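TCR beta chain (Gallus gallus, PDB 6LIR) pairs with the TCR alpha chain to form the chicken alpha-beta T-cell receptor, which probably recognises peptide antigens presented by MHC molecules. Local coordinates at residues Glu1-Pro5 against Leu18-Gln22; Tyr86-Ser90 against Leu99-Gln103; Asp27-Trp31 against Leu42-Gly48; Arg106-Leu110 against Phe147-Leu151; Pro5-Val9 against Phe205-Gln211. One frame throughout, in Å; residues are numbered along the deposited sequence.

Interaction 1: Glu1-Pro5 against Leu18-Gln22; sequences EINQP and LSCRQ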
# COMPACT_ATOMS: atom_id res chain seq x y z
N GLU B 1 12.10 -5.31 13.47
CA GLU B 1 13.36 -5.63 12.81
C GLU B 1 13.22 -6.86 11.92
O GLU B 1 14.16 -7.21 11.20
CB GLU B 1 14.46 -5.85 13.85
CG GLU B 1 15.20 -4.59 14.27
CD GLU B 1 16.71 -4.76 14.26
OE1 GLU B 1 17.19 -5.81 13.78
OE2 GLU B 1 17.42 -3.85 14.74
N ILE B 2 12.06 -7.51 11.97
CA ILE B 2 11.84 -8.73 11.21
C ILE B 2 12.03 -8.45 9.72
O ILE B 2 11.33 -7.61 9.13
CB ILE B 2 10.46 -9.32 11.53
CG1 ILE B 2 10.19 -10.59 10.72
CG2 ILE B 2 9.35 -8.29 11.34
CD1 ILE B 2 9.13 -11.47 11.34
N ASN B 3 13.01 -9.12 9.11
CA ASN B 3 13.45 -8.81 7.76
C ASN B 3 13.04 -9.89 6.77
O ASN B 3 13.13 -11.09 7.07
CB ASN B 3 14.97 -8.63 7.72
CG ASN B 3 15.50 -8.45 6.31
OD1 ASN B 3 16.14 -9.34 5.75
ND2 ASN B 3 15.23 -7.29 5.72
N GLN B 4 12.63 -9.46 5.58
CA GLN B 4 12.33 -10.36 4.47
C GLN B 4 12.51 -9.59 3.17
O GLN B 4 12.36 -8.36 3.16
CB GLN B 4 10.91 -10.94 4.59
CG GLN B 4 9.79 -9.94 4.39
CD GLN B 4 8.43 -10.62 4.38
OE1 GLN B 4 7.63 -10.42 5.30
NE2 GLN B 4 8.17 -11.41 3.35
N PRO B 5 12.86 -10.27 2.08
CA PRO B 5 13.11 -9.56 0.81
C PRO B 5 11.92 -8.72 0.36
O PRO B 5 10.77 -9.09 0.56
CB PRO B 5 13.40 -10.70 -0.18
CG PRO B 5 13.83 -11.84 0.67
CD PRO B 5 13.06 -11.72 1.95
N LEU B 18 12.79 -17.95 -0.05
CA LEU B 18 12.56 -16.72 0.69
C LEU B 18 12.91 -16.99 2.14
O LEU B 18 12.41 -17.94 2.74
CB LEU B 18 11.11 -16.26 0.57
CG LEU B 18 10.59 -15.75 -0.77
CD1 LEU B 18 9.10 -15.39 -0.68
CD2 LEU B 18 11.40 -14.56 -1.24
N SER B 19 13.78 -16.16 2.69
CA SER B 19 14.28 -16.37 4.04
C SER B 19 13.86 -15.20 4.92
O SER B 19 14.10 -14.04 4.58
CB SER B 19 15.80 -16.54 4.03
OG SER B 19 16.20 -17.56 3.13
N CYS B 20 13.22 -15.52 6.04
CA CYS B 20 12.79 -14.53 7.00
C CYS B 20 13.70 -14.54 8.22
O CYS B 20 14.08 -15.60 8.71
CB CYS B 20 11.35 -14.78 7.43
SG CYS B 20 10.77 -13.71 8.75
N ARG B 21 14.05 -13.34 8.69
CA ARG B 21 15.01 -13.20 9.76
C ARG B 21 14.43 -12.27 10.81
O ARG B 21 13.95 -11.18 10.49
CB ARG B 21 16.35 -12.65 9.26
CG ARG B 21 17.01 -13.52 8.22
CD ARG B 21 18.01 -12.75 7.38
NE ARG B 21 18.35 -13.49 6.16
CZ ARG B 21 19.24 -14.47 6.11
NH1 ARG B 21 19.90 -14.84 7.20
NH2 ARG B 21 19.47 -15.09 4.96
N GLN B 22 14.49 -12.71 12.07
CA GLN B 22 13.87 -12.01 13.18
C GLN B 22 14.87 -11.89 14.31
O GLN B 22 15.66 -12.80 14.55
CB GLN B 22 12.61 -12.75 13.66
CG GLN B 22 12.85 -14.23 13.93
CD GLN B 22 12.68 -14.61 15.38
OE1 GLN B 22 12.37 -13.78 16.23
NE2 GLN B 22 12.86 -15.90 15.67
O HOH W 1 15.98 -11.85 4.40

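Interaction 2: Tyr86-Ser90 against Leu99-Gln103; sequences YFCAS and LNFGQ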
# COMPACT_ATOMS: atom_id res chain seq x y z
N TYR B 86 4.05 -12.34 0.02
CA TYR B 86 4.36 -13.31 1.06
C TYR B 86 4.72 -12.55 2.32
O TYR B 86 5.53 -11.62 2.28
CB TYR B 86 5.51 -14.22 0.65
CG TYR B 86 5.18 -15.20 -0.45
CD1 TYR B 86 5.05 -14.78 -1.77
CD2 TYR B 86 4.99 -16.55 -0.18
CE1 TYR B 86 4.74 -15.67 -2.78
CE2 TYR B 86 4.68 -17.45 -1.18
CZ TYR B 86 4.56 -17.00 -2.48
OH TYR B 86 4.25 -17.88 -3.50
N PHE B 87 4.11 -12.93 3.44
CA PHE B 87 4.37 -12.28 4.71
C PHE B 87 4.94 -13.29 5.69
O PHE B 87 4.36 -14.36 5.90
CB PHE B 87 3.08 -11.66 5.29
CG PHE B 87 2.66 -10.39 4.61
CD1 PHE B 87 3.28 -9.19 4.92
CD2 PHE B 87 1.64 -10.39 3.67
CE1 PHE B 87 2.89 -8.01 4.30
CE2 PHE B 87 1.24 -9.21 3.05
CZ PHE B 87 1.87 -8.02 3.36
N CYS B 88 6.08 -12.95 6.26
CA CYS B 88 6.63 -13.68 7.39
C CYS B 88 6.14 -13.05 8.68
O CYS B 88 5.99 -11.83 8.77
CB CYS B 88 8.15 -13.70 7.37
SG CYS B 88 8.84 -14.26 8.93
N ALA B 89 5.89 -13.89 9.68
CA ALA B 89 5.40 -13.40 10.96
C ALA B 89 6.04 -14.22 12.07
O ALA B 89 6.47 -15.36 11.86
CB ALA B 89 3.87 -13.48 11.05
N SER B 90 6.09 -13.63 13.26
CA SER B 90 6.66 -14.31 14.42
C SER B 90 5.87 -13.95 15.67
O SER B 90 5.17 -12.94 15.72
CB SER B 90 8.13 -13.94 14.61
OG SER B 90 8.26 -12.75 15.36
N LEU B 99 1.07 -11.54 16.67
CA LEU B 99 2.07 -11.85 15.66
C LEU B 99 2.72 -10.56 15.20
O LEU B 99 2.06 -9.53 15.05
CB LEU B 99 1.42 -12.56 14.47
CG LEU B 99 0.99 -14.02 14.62
CD1 LEU B 99 0.13 -14.44 13.44
CD2 LEU B 99 2.19 -14.94 14.77
N ASN B 100 4.03 -10.62 14.97
CA ASN B 100 4.77 -9.51 14.40
C ASN B 100 5.06 -9.85 12.95
O ASN B 100 5.67 -10.89 12.67
CB ASN B 100 6.08 -9.27 15.17
CG ASN B 100 5.87 -8.50 16.46
OD1 ASN B 100 4.86 -8.66 17.14
ND2 ASN B 100 6.84 -7.66 16.80
N PHE B 101 4.66 -8.98 12.04
CA PHE B 101 4.77 -9.30 10.63
C PHE B 101 5.93 -8.53 10.02
O PHE B 101 6.29 -7.45 10.48
CB PHE B 101 3.49 -8.93 9.88
CG PHE B 101 2.39 -9.93 10.03
CD1 PHE B 101 1.58 -9.93 11.15
CD2 PHE B 101 2.15 -10.87 9.03
CE1 PHE B 101 0.56 -10.85 11.28
CE2 PHE B 101 1.13 -11.79 9.16
CZ PHE B 101 0.33 -11.78 10.29
N GLY B 102 6.47 -9.08 8.94
CA GLY B 102 7.40 -8.33 8.14
C GLY B 102 6.64 -7.48 7.15
O GLY B 102 5.42 -7.52 7.04
N GLN B 103 7.40 -6.68 6.41
CA GLN B 103 6.79 -5.78 5.44
C GLN B 103 6.30 -6.50 4.20
O GLN B 103 5.54 -5.91 3.42
CB GLN B 103 7.75 -4.64 5.12
CG GLN B 103 7.71 -3.60 6.24
CD GLN B 103 8.85 -2.62 6.22
OE1 GLN B 103 8.85 -1.65 6.98
NE2 GLN B 103 9.83 -2.85 5.35

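Interaction 3: Asp27-Trp31 against Leu42-Gly48; sequences DYMSW and LIYSSYG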
# COMPACT_ATOMS: atom_id res chain seq x y z
N ASP B 27 10.10 -18.00 19.31
CA ASP B 27 10.09 -19.42 18.96
C ASP B 27 9.18 -19.70 17.78
O ASP B 27 9.48 -20.58 16.96
CB ASP B 27 9.65 -20.26 20.16
CG ASP B 27 10.62 -20.19 21.33
OD1 ASP B 27 11.82 -19.91 21.09
OD2 ASP B 27 10.19 -20.42 22.47
N TYR B 28 8.08 -18.96 17.65
CA TYR B 28 7.14 -19.18 16.56
C TYR B 28 7.48 -18.28 15.39
O TYR B 28 7.69 -17.07 15.56
CB TYR B 28 5.71 -18.93 17.02
CG TYR B 28 4.66 -19.27 15.99
CD1 TYR B 28 4.22 -20.58 15.82
CD2 TYR B 28 4.12 -18.28 15.17
CE1 TYR B 28 3.26 -20.89 14.87
CE2 TYR B 28 3.16 -18.59 14.22
CZ TYR B 28 2.74 -19.90 14.07
OH TYR B 28 1.78 -20.21 13.13
N MET B 29 7.56 -18.87 14.20
CA MET B 29 7.65 -18.12 12.96
C MET B 29 6.69 -18.74 11.96
O MET B 29 6.30 -19.90 12.10
CB MET B 29 9.08 -18.10 12.41
CG MET B 29 10.08 -17.47 13.36
SD MET B 29 11.71 -17.34 12.61
CE MET B 29 11.38 -16.15 11.31
N SER B 30 6.35 -17.98 10.93
CA SER B 30 5.37 -18.49 9.98
C SER B 30 5.50 -17.73 8.67
O SER B 30 6.07 -16.64 8.61
CB SER B 30 3.95 -18.36 10.53
OG SER B 30 3.63 -17.01 10.80
N TRP B 31 4.92 -18.32 7.63
CA TRP B 31 4.88 -17.74 6.30
C TRP B 31 3.43 -17.73 5.84
O TRP B 31 2.74 -18.75 5.93
CB TRP B 31 5.75 -18.51 5.30
CG TRP B 31 7.20 -18.09 5.28
CD1 TRP B 31 8.26 -18.77 5.80
CD2 TRP B 31 7.73 -16.90 4.68
NE1 TRP B 31 9.43 -18.08 5.57
CE2 TRP B 31 9.13 -16.93 4.89
CE3 TRP B 31 7.17 -15.81 4.01
CZ2 TRP B 31 9.97 -15.91 4.44
CZ3 TRP B 31 8.01 -14.80 3.56
CH2 TRP B 31 9.39 -14.85 3.78
N LEU B 42 -1.98 -19.34 5.86
CA LEU B 42 -0.75 -19.95 6.37
C LEU B 42 -0.19 -20.97 5.38
O LEU B 42 -0.86 -21.97 5.06
CB LEU B 42 -0.99 -20.59 7.73
CG LEU B 42 0.34 -20.98 8.40
CD1 LEU B 42 0.93 -19.80 9.14
CD2 LEU B 42 0.14 -22.17 9.33
N ILE B 43 1.03 -20.73 4.91
CA ILE B 43 1.74 -21.67 4.05
C ILE B 43 2.50 -22.69 4.87
O ILE B 43 2.37 -23.90 4.66
CB ILE B 43 2.70 -20.90 3.12
CG1 ILE B 43 1.96 -19.76 2.40
CG2 ILE B 43 3.33 -21.85 2.11
CD1 ILE B 43 2.89 -18.88 1.60
N TYR B 44 3.31 -22.22 5.81
CA TYR B 44 4.16 -23.06 6.65
C TYR B 44 4.41 -22.30 7.94
O TYR B 44 4.53 -21.07 7.93
CB TYR B 44 5.49 -23.36 5.96
CG TYR B 44 5.66 -24.77 5.43
CD1 TYR B 44 6.02 -25.81 6.28
CD2 TYR B 44 5.49 -25.05 4.08
CE1 TYR B 44 6.19 -27.10 5.79
CE2 TYR B 44 5.65 -26.33 3.59
CZ TYR B 44 6.00 -27.35 4.45
OH TYR B 44 6.17 -28.63 3.96
N SER B 45 4.49 -23.03 9.04
CA SER B 45 4.81 -22.44 10.33
C SER B 45 5.91 -23.26 10.99
O SER B 45 6.30 -24.33 10.50
CB SER B 45 3.58 -22.37 11.24
OG SER B 45 3.18 -23.66 11.68
N SER B 46 6.38 -22.78 12.13
CA SER B 46 7.47 -23.42 12.85
C SER B 46 7.34 -23.08 14.33
O SER B 46 7.27 -21.90 14.68
CB SER B 46 8.83 -22.96 12.33
OG SER B 46 9.88 -23.40 13.17
N TYR B 47 7.32 -24.11 15.18
CA TYR B 47 7.23 -23.89 16.61
C TYR B 47 8.59 -23.77 17.27
O TYR B 47 8.66 -23.50 18.47
CB TYR B 47 6.43 -25.02 17.28
CG TYR B 47 5.02 -25.22 16.76
CD1 TYR B 47 4.27 -24.15 16.28
CD2 TYR B 47 4.43 -26.48 16.76
CE1 TYR B 47 2.98 -24.33 15.81
CE2 TYR B 47 3.14 -26.67 16.29
CZ TYR B 47 2.42 -25.59 15.82
OH TYR B 47 1.14 -25.77 15.35
N GLY B 48 9.67 -23.94 16.51
CA GLY B 48 11.00 -23.95 17.07
C GLY B 48 12.01 -24.38 16.02
O GLY B 48 11.66 -24.70 14.88

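Interaction 4: Arg106-Leu110 against Phe147-Leu151; sequences RLTVL and FPDHL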
# COMPACT_ATOMS: atom_id res chain seq x y z
N ARG B 106 6.94 -9.24 -2.39
CA ARG B 106 6.11 -9.37 -3.58
C ARG B 106 6.85 -10.25 -4.57
O ARG B 106 7.93 -9.89 -5.06
CB ARG B 106 5.79 -8.02 -4.22
CG ARG B 106 5.12 -8.20 -5.58
CD ARG B 106 3.61 -8.35 -5.45
NE ARG B 106 2.91 -7.93 -6.66
CZ ARG B 106 2.32 -8.78 -7.51
NH1 ARG B 106 2.35 -10.09 -7.28
NH2 ARG B 106 1.70 -8.31 -8.59
N LEU B 107 6.27 -11.41 -4.85
CA LEU B 107 6.86 -12.40 -5.73
C LEU B 107 6.00 -12.50 -6.98
O LEU B 107 4.77 -12.62 -6.89
CB LEU B 107 6.94 -13.76 -5.02
CG LEU B 107 7.80 -14.87 -5.62
CD1 LEU B 107 8.50 -15.64 -4.52
CD2 LEU B 107 6.94 -15.81 -6.45
N THR B 108 6.64 -12.44 -8.13
CA THR B 108 5.97 -12.60 -9.41
C THR B 108 6.67 -13.72 -10.17
O THR B 108 7.89 -13.71 -10.31
CB THR B 108 6.00 -11.30 -10.23
OG1 THR B 108 5.68 -10.19 -9.38
CG2 THR B 108 4.99 -11.36 -11.37
N VAL B 109 5.89 -14.68 -10.66
CA VAL B 109 6.42 -15.78 -11.46
C VAL B 109 6.10 -15.49 -12.91
O VAL B 109 4.92 -15.38 -13.29
CB VAL B 109 5.85 -17.13 -11.02
CG1 VAL B 109 6.30 -18.22 -11.98
CG2 VAL B 109 6.27 -17.45 -9.60
N LEU B 110 7.14 -15.35 -13.73
CA LEU B 110 7.00 -15.00 -15.13
C LEU B 110 7.10 -16.22 -16.04
O LEU B 110 7.59 -17.28 -15.67
CB LEU B 110 8.05 -13.95 -15.52
CG LEU B 110 7.67 -12.53 -15.11
CD1 LEU B 110 8.35 -11.51 -16.01
CD2 LEU B 110 6.15 -12.33 -15.12
N PHE B 147 7.86 -3.88 -16.63
CA PHE B 147 7.22 -5.19 -16.56
C PHE B 147 8.06 -6.05 -15.62
O PHE B 147 9.29 -6.10 -15.79
CB PHE B 147 7.09 -5.86 -17.93
CG PHE B 147 6.25 -7.09 -17.91
CD1 PHE B 147 4.87 -7.00 -17.99
CD2 PHE B 147 6.83 -8.34 -17.79
CE1 PHE B 147 4.08 -8.14 -17.97
CE2 PHE B 147 6.05 -9.48 -17.77
CZ PHE B 147 4.67 -9.38 -17.85
N PRO B 148 7.45 -6.74 -14.65
CA PRO B 148 6.00 -6.89 -14.44
C PRO B 148 5.37 -5.75 -13.63
O PRO B 148 6.00 -4.73 -13.40
CB PRO B 148 5.89 -8.21 -13.67
CG PRO B 148 7.26 -8.49 -13.12
CD PRO B 148 8.22 -7.46 -13.62
N ASP B 149 4.11 -5.96 -13.23
CA ASP B 149 3.30 -4.88 -12.68
C ASP B 149 3.81 -4.33 -11.36
O ASP B 149 3.43 -3.20 -11.00
CB ASP B 149 1.86 -5.36 -12.49
CG ASP B 149 1.75 -6.44 -11.44
OD1 ASP B 149 2.70 -7.24 -11.30
OD2 ASP B 149 0.71 -6.49 -10.74
N HIS B 150 4.64 -5.06 -10.63
CA HIS B 150 5.03 -4.62 -9.29
C HIS B 150 6.31 -3.79 -9.33
O HIS B 150 7.31 -4.19 -9.92
CB HIS B 150 5.21 -5.77 -8.32
CG HIS B 150 5.18 -5.33 -6.89
ND1 HIS B 150 6.33 -5.10 -6.16
CD2 HIS B 150 4.15 -5.03 -6.07
CE1 HIS B 150 6.01 -4.70 -4.94
NE2 HIS B 150 4.69 -4.65 -4.86
N LEU B 151 6.26 -2.65 -8.65
CA LEU B 151 7.37 -1.72 -8.56
C LEU B 151 7.09 -0.80 -7.38
O LEU B 151 5.93 -0.49 -7.09
CB LEU B 151 7.54 -0.94 -9.86
CG LEU B 151 8.55 0.20 -9.98
CD1 LEU B 151 9.07 0.20 -11.40
CD2 LEU B 151 7.91 1.54 -9.65

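Interaction 5: Pro5-Val9 against Phe205-Gln211; sequences PSILV and FFKNGTQ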
# COMPACT_ATOMS: atom_id res chain seq x y z
N PRO B 5 12.86 -10.27 2.08
CA PRO B 5 13.11 -9.56 0.81
C PRO B 5 11.92 -8.72 0.36
O PRO B 5 10.77 -9.09 0.56
CB PRO B 5 13.40 -10.70 -0.18
CG PRO B 5 13.83 -11.84 0.67
CD PRO B 5 13.06 -11.72 1.95
N SER B 6 12.23 -7.56 -0.22
CA SER B 6 11.20 -6.65 -0.70
C SER B 6 10.50 -7.20 -1.94
O SER B 6 9.26 -7.32 -1.97
CB SER B 6 11.81 -5.27 -0.99
OG SER B 6 12.16 -5.15 -2.36
N ILE B 7 11.25 -7.51 -2.99
CA ILE B 7 10.69 -7.89 -4.28
C ILE B 7 11.49 -9.06 -4.85
O ILE B 7 12.73 -9.08 -4.77
CB ILE B 7 10.71 -6.72 -5.28
CG1 ILE B 7 9.85 -5.55 -4.79
CG2 ILE B 7 10.24 -7.17 -6.66
CD1 ILE B 7 9.83 -4.38 -5.74
N LEU B 8 10.79 -10.02 -5.44
CA LEU B 8 11.42 -11.14 -6.13
C LEU B 8 10.62 -11.47 -7.38
O LEU B 8 9.39 -11.51 -7.35
CB LEU B 8 11.51 -12.37 -5.22
CG LEU B 8 12.35 -13.55 -5.72
CD1 LEU B 8 13.82 -13.18 -5.77
CD2 LEU B 8 12.13 -14.76 -4.83
N VAL B 9 11.33 -11.71 -8.48
CA VAL B 9 10.72 -12.11 -9.74
C VAL B 9 11.37 -13.41 -10.20
O VAL B 9 12.60 -13.50 -10.29
CB VAL B 9 10.87 -11.03 -10.83
CG1 VAL B 9 10.15 -11.47 -12.09
CG2 VAL B 9 10.33 -9.70 -10.33
N PHE B 205 13.01 -1.86 -8.04
CA PHE B 205 12.45 -2.97 -8.80
C PHE B 205 13.44 -4.13 -8.76
O PHE B 205 14.46 -4.07 -8.07
CB PHE B 205 12.10 -2.53 -10.23
CG PHE B 205 13.26 -1.93 -10.98
CD1 PHE B 205 13.56 -0.58 -10.87
CD2 PHE B 205 14.04 -2.72 -11.82
CE1 PHE B 205 14.62 -0.03 -11.57
CE2 PHE B 205 15.10 -2.17 -12.52
CZ PHE B 205 15.39 -0.83 -12.39
N PHE B 206 13.13 -5.19 -9.50
CA PHE B 206 13.94 -6.39 -9.51
C PHE B 206 14.25 -6.76 -10.95
O PHE B 206 13.33 -6.89 -11.77
CB PHE B 206 13.22 -7.54 -8.80
CG PHE B 206 14.04 -8.79 -8.66
CD1 PHE B 206 14.03 -9.76 -9.65
CD2 PHE B 206 14.81 -9.00 -7.53
CE1 PHE B 206 14.78 -10.91 -9.52
CE2 PHE B 206 15.56 -10.15 -7.39
CZ PHE B 206 15.54 -11.11 -8.39
N LYS B 207 15.53 -6.92 -11.26
CA LYS B 207 15.96 -7.26 -12.61
C LYS B 207 17.25 -8.05 -12.54
O LYS B 207 18.12 -7.76 -11.71
CB LYS B 207 16.14 -5.99 -13.45
CG LYS B 207 16.45 -6.22 -14.92
CD LYS B 207 16.96 -4.93 -15.56
CE LYS B 207 16.94 -5.01 -17.08
NZ LYS B 207 17.29 -3.69 -17.70
N ASN B 208 17.39 -9.03 -13.44
CA ASN B 208 18.60 -9.84 -13.56
C ASN B 208 19.00 -10.45 -12.22
O ASN B 208 20.15 -10.34 -11.78
CB ASN B 208 19.74 -9.02 -14.16
CG ASN B 208 19.56 -8.77 -15.64
OD1 ASN B 208 19.16 -9.66 -16.40
ND2 ASN B 208 19.84 -7.54 -16.07
N GLY B 209 18.04 -11.09 -11.56
CA GLY B 209 18.36 -11.79 -10.33
C GLY B 209 18.68 -10.91 -9.14
O GLY B 209 19.12 -11.44 -8.11
N THR B 210 18.48 -9.60 -9.23
CA THR B 210 18.88 -8.72 -8.14
C THR B 210 17.96 -7.52 -8.06
O THR B 210 17.20 -7.22 -8.99
CB THR B 210 20.34 -8.26 -8.31
OG1 THR B 210 20.80 -7.66 -7.09
CG2 THR B 210 20.45 -7.26 -9.45
N GLN B 211 18.03 -6.83 -6.93
CA GLN B 211 17.26 -5.61 -6.70
C GLN B 211 18.01 -4.41 -7.27
O GLN B 211 19.22 -4.27 -7.05
CB GLN B 211 16.99 -5.43 -5.20
CG GLN B 211 16.42 -6.67 -4.53
CD GLN B 211 15.36 -6.34 -3.50
OE1 GLN B 211 14.16 -6.45 -3.76
NE2 GLN B 211 15.79 -5.94 -2.31

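Interaction 1: Glu1-Pro5 against Leu18-Gln22
Start at the N-terminus: Glu1 lies outermost, and its carbonyl merely passes over Arg21. Ile2 comes closer. Its CA makes a CA-H...O contact with Arg21 O at 3.3 Å, while Ile2 CG1 rests on Cys20 SG, 3.7 Å away, so the isoleucine covers the sulfur that Cys20 shares in a disulfide with Cys88. Asn3 makes the one true bridge, an antiparallel hydrogen-bonded pair with Arg21: Asn3 N to Arg21 O is 2.7 Å and Arg21 N to Asn3 O is 2.9 Å, both nearly straight. Beside it a water donates to Asn3 OD1 and Ser19 O, 2.9 Å from each, and accepts a weak bond from Arg21 NE. Gln4 turns its amide to other parts of the domain: NE2 bonds to Thr105 and Tyr86, OE1 to the backbone of Cys88. By Pro5 the backbones have parted, and Pro5 CG meets Leu18 CD2 at 4.1 Å. Residues 1-5, paired through this single bridge, run antiparallel to strand B (16-21) before the chain crosses to the other sheet as strand 7-11. Two backbone bonds thus fix the register at Asn3, water links polar groups on the outer side, and Ile2 helps shield the disulfide sulfur within.

Interaction 2: Tyr86-Ser90 against Leu99-Gln103
This is the antiparallel F-G hairpin of the V domain, at the base of the loop that forms CDR3 in T-cell receptors. Its second arm carries Phe101-Gly102-Gln103, which begins the FGXG signature of the joining segment. Three backbone hydrogen bonds hold the arms. Ser90 and Asn100 form a hydrogen-bonded pair, with Ser90 N to Asn100 O at 2.8 Å and Asn100 N to Ser90 O at 2.7 Å; further down, Gly102 N donates a hydrogen bond to Cys88 O at 2.8 Å. Between them Ala89 and Phe101 form a non-hydrogen-bonded pair with CA atoms only 4.2 Å apart. There the Ala89 methyl sits squarely over the Phe101 ring, CB to centroid 3.7 Å, a CH-pi contact. Phe87 adds to the same patch, its CB lying 3.9 Å from Phe101 CD2 at the edge of that ring, while Gly102 O approaches the rim of Phe87 at CD1, 3.4 Å away. The partner subunit covers this side: Phe101 packs on Pro41 and Phe87 on Gly40 of the TCR alpha chain, whose Tyr33 hydroxyl also bonds Leu99 N. Polar backbone ties thus fix the register, and an apolar, aromatic surface is left for pairing with the alpha chain.

Interaction 3: Asp27-Trp31 against Leu42-Gly48
A classic beta bulge interrupts this strand pair: Ile43 and Tyr44 both sit opposite Trp31. Trp31 N donates to Tyr44 O at 2.8 Å, while Trp31 O accepts from Ile43 N, also at 2.8 Å, so two residues of one strand share one residue of the other. The backbone of Ile43, with psi near -52°, makes the kink, and its CB lies 4.4 Å from Trp31 CB. Beyond the bulge the ladder is regular. Ser30 and Ser45 are a non-hydrogen-bonded pair with CA atoms 4.0 Å apart, and Met29 and Ser46 exchange bonds, Met29 N to Ser46 O at 3.1 Å and Ser46 N to Met29 O at 2.9 Å. These are strands C and C' of the immunoglobulin V domain, and Trp31 is the core tryptophan of that fold: its ring packs against Cys20 of the disulfide, and its NE1 bonds to Phe71 O. The face with Ser30 and Ser45 carries Tyr28 as well. Tyr28 OH reaches Ser45 CB at 3.4 Å, and Leu42 CD1 closes on Ser30 CB at 3.6 Å. At the open end, Tyr28 and Tyr47 meet rim to rim, CE1 to CE1 3.6 Å, neither ring over the other. Past this pair the chains stay close, Asp27 and Gly48 with CA atoms 5.0 Å apart, but the hydrogen-bonded ladder ends, and Asp27 O takes its hydrogen bond from Arg65 NH2.

Interaction 4: Arg106-Leu110 against Phe147-Leu151
The joint between the variable and constant domains is the setting here: one face of the last V strand, 106-110, looks onto a loop of the constant domain, the one leading from strand 136-146 to strand 152-157. Every second residue of the strand, Arg106, Thr108 and Leu110, points across the gap. The backbones stay well apart, 7.5 Å between the CA atoms of Arg106 and His150, so side chains make the whole contact. At one end Arg106 lies beside His150 and sends its guanidinium to Asp149: Arg106 NH2 to Asp149 OD2 is 3.0 Å, a salt bridge whose hydrogen bond is weak because of its bent angle. In the middle, Thr108 CG2 rests on Pro148 CB at 4.0 Å. At the other end Leu110 CD1 meets Phe147 CE2 at 3.5 Å and Pro148 CG at 4.3 Å. The peptide before Pro148 is cis, and the proline ring faces the strand. A cis-proline after an aromatic residue, in the loop between strands B and C, is a familiar feature of immunoglobulin C1 domains; here it forms part of the V-C junction.

Interaction 5: Pro5-Val9 against Phe205-Gln211
One large bump does most of the work: the ring of Phe206, reaching out from the constant domain, lies against the strand of the variable domain that begins at Ile7. Val9 N and Leu8 CA sit over one face of the ring, so the backbone itself is the floor of the hollow. Its walls are side chains. Ile7 CG2 packs on Phe206 CB at 3.7 Å, Val9 CB on Phe206 CD1 at 3.6 Å, and Leu8, though its CA-CB bond points away, brings CD1 to 3.8 Å from Phe206 CZ at the far tip. Ile7 and Val9 point toward Phe206, and Ile7 CD1 also reaches Phe205 CA at 4.3 Å. Near the strand's start a pair of hydrogen bonds completes the contact: Gln211 OE1 accepts from Ser6 OG at 2.8 Å and from Ile7 N at 3.2 Å. The axes of strands 7-9 and 205-207 come within 6.6 Å at an angle of 33°, the strands packed by side chains rather than joined as a sheet. Phe206 and Gln211 flank a type I' turn from Lys207 to Thr210, the tip of the constant-domain F-G hairpin. A tight turn stands here where mammalian TCR beta chains carry a long F-G loop beside the V-C junction.

Interactions 1, 2 and 3 cluster in the variable domain, and 4 and 5 join it to the constant domain. The centres of 1 and 2 are about 8 Å apart, linked by the Cys20-Cys88 disulfide; 2 and 3 are about 10 Å apart, in neighbouring strands 84-91 and 28-34 of one sheet. Interactions 4 and 5, about 9 Å apart, use adjacent strands 100-110 and 7-11 of that sheet. Along the chain 1, 3, 2 and 4 follow in series; 5 shares Pro5 with 1 and encloses 2, 3 and 4. Strand 100-110 thus runs from the CDR3 hairpin of 2 to the domain junction of 4, connecting the probable antigen-binding end with the constant domain.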